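Transcriptional regulator, IclR family (Ruegeria sp. TM1040, PDB 3R4K) probably binds DNA through an N-terminal helix-turn-helix domain and regulates transcription in response to a small molecule sensed by its C-terminal domain. Local coordinates at the interface of chains A and B. Numbering follows the deposited sequence. Chains: chain A/B, Transcriptional regulator, IclR family.

The interface of chains A and B. Residues chain A 70, 73-74, 245-246; chain B 66-67, 70.
B:Leu67 reaches across the interface of the two chains and lodges its forked end between helix 66-76 of chain A and the segment that follows helix 225-245, a worked example of one leucine held by two elements of its partner. The apolar contacts fall mainly to its two methyls. CD1 meets the aliphatic CG of A:Arg73 at 3.5 Å, the two side chains crossing at about a right angle, and lies 3.4 Å from the carbonyl O of A:Ile246. CD2 lies beside the carbonyl O of A:Ala70, 3.3 Å from it, and 3.7 Å from CG of A:Glu74. Beside this leucine the helices come close where side chains are small: CB of A:Ala70 and CB of B:Ala70 meet at 3.5 Å. B:Val66 adds a flanking contact, its CG2 lying 3.8 Å from CB of A:Arg73.

A hydrogen bond within chain A steadies the arginine. A:Arg73 sets out with CG anti to its backbone nitrogen (chi1 168°), then bends at chi2 (66°), carrying its guanidinium past B:Leu67 toward the end of helix 225-245. There NH2 donates a hydrogen bond of 2.8 Å to the carbonyl O of A:Arg245, which lies almost in the guanidinium plane. This bond ties down the far end of the arginine while its CB and CG pack against the leucine.

The two equivalent helices, 66-76 in A and 65-76 in B, come after strand 59-62 and pack together about the two-fold axis of what is probably the dimer typical of this family, where they probably link the DNA-binding and C-terminal regions.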
loop_
_atom_site.group_PDB
_atom_site.type_symbol
_atom_site.label_atom_id
_atom_site.label_comp_id
_atom_site.label_asym_id
_atom_site.label_seq_id
_atom_site.Cartn_x
_atom_site.Cartn_y
_atom_site.Cartn_z
ATOM N N ALA A 70 -2.957 -2.044 5.569
ATOM C CA ALA A 70 -2.312 -1.018 4.757
ATOM C C ALA A 70 -3.261 -0.499 3.673
ATOM O O ALA A 70 -3.304 0.708 3.426
ATOM C CB ALA A 70 -1.050 -1.561 4.128
ATOM N N ARG A 73 -5.693 1.795 5.320
ATOM C CA ARG A 73 -4.982 3.027 5.683
ATOM C C ARG A 73 -4.854 3.950 4.451
ATOM O O ARG A 73 -5.124 5.161 4.549
ATOM C CB ARG A 73 -3.616 2.725 6.307
ATOM C CG ARG A 73 -2.696 3.954 6.434
ATOM C CD ARG A 73 -3.166 5.032 7.390
ATOM N NE ARG A 73 -2.287 6.188 7.286
ATOM C CZ ARG A 73 -2.333 7.260 8.062
ATOM N NH1 ARG A 73 -3.263 7.369 9.005
ATOM N NH2 ARG A 73 -1.488 8.259 7.866
ATOM N N GLU A 74 -4.463 3.362 3.298
ATOM C CA GLU A 74 -4.355 4.078 2.011
ATOM C C GLU A 74 -5.695 4.728 1.670
ATOM O O GLU A 74 -5.719 5.904 1.323
ATOM C CB GLU A 74 -3.937 3.125 0.876
ATOM C CG GLU A 74 -2.465 2.735 0.834
ATOM C CD GLU A 74 -2.080 1.580 -0.084
ATOM O OE1 GLU A 74 -2.934 1.107 -0.873
ATOM O OE2 GLU A 74 -0.908 1.140 -0.002
ATOM N N ARG A 245 3.670 10.234 7.408
ATOM C CA ARG A 245 2.210 10.116 7.251
ATOM C C ARG A 245 1.819 9.102 6.152
ATOM O O ARG A 245 0.657 8.682 6.106
ATOM C CB ARG A 245 1.552 11.477 6.958
ATOM C CG ARG A 245 1.702 12.567 8.041
ATOM C CD ARG A 245 0.604 12.579 9.101
ATOM N NE ARG A 245 -0.736 12.843 8.556
ATOM C CZ ARG A 245 -1.768 11.999 8.639
ATOM N NH1 ARG A 245 -1.632 10.826 9.252
ATOM N NH2 ARG A 245 -2.944 12.324 8.112
ATOM N N ILE A 246 2.775 8.693 5.287
ATOM C CA ILE A 246 2.510 7.737 4.219
ATOM C C ILE A 246 3.320 6.445 4.418
ATOM O O ILE A 246 3.332 5.610 3.528
ATOM C CB ILE A 246 2.726 8.347 2.795
ATOM C CG1 ILE A 246 4.201 8.768 2.562
ATOM C CG2 ILE A 246 1.739 9.499 2.512
ATOM C CD1 ILE A 246 4.653 8.796 1.107
ATOM N N VAL B 66 1.224 0.593 9.521
ATOM C CA VAL B 66 0.834 -0.609 8.778
ATOM C C VAL B 66 1.369 -0.542 7.349
ATOM O O VAL B 66 1.724 -1.577 6.807
ATOM C CB VAL B 66 -0.693 -0.871 8.847
ATOM C CG1 VAL B 66 -1.109 -1.191 10.288
ATOM C CG2 VAL B 66 -1.501 0.308 8.293
ATOM N N LEU B 67 1.503 0.677 6.773
ATOM C CA LEU B 67 2.048 0.907 5.421
ATOM C C LEU B 67 3.524 0.513 5.351
ATOM O O LEU B 67 3.932 -0.112 4.367
ATOM C CB LEU B 67 1.877 2.368 4.947
ATOM C CG LEU B 67 0.446 2.922 4.956
ATOM C CD1 LEU B 67 0.407 4.432 4.798
ATOM C CD2 LEU B 67 -0.407 2.245 3.930
ATOM N N ALA B 70 3.687 -3.343 5.623
ATOM C CA ALA B 70 3.231 -4.014 4.401
ATOM C C ALA B 70 4.326 -3.976 3.333
ATOM O O ALA B 70 4.505 -4.957 2.616
ATOM C CB ALA B 70 1.968 -3.367 3.886
#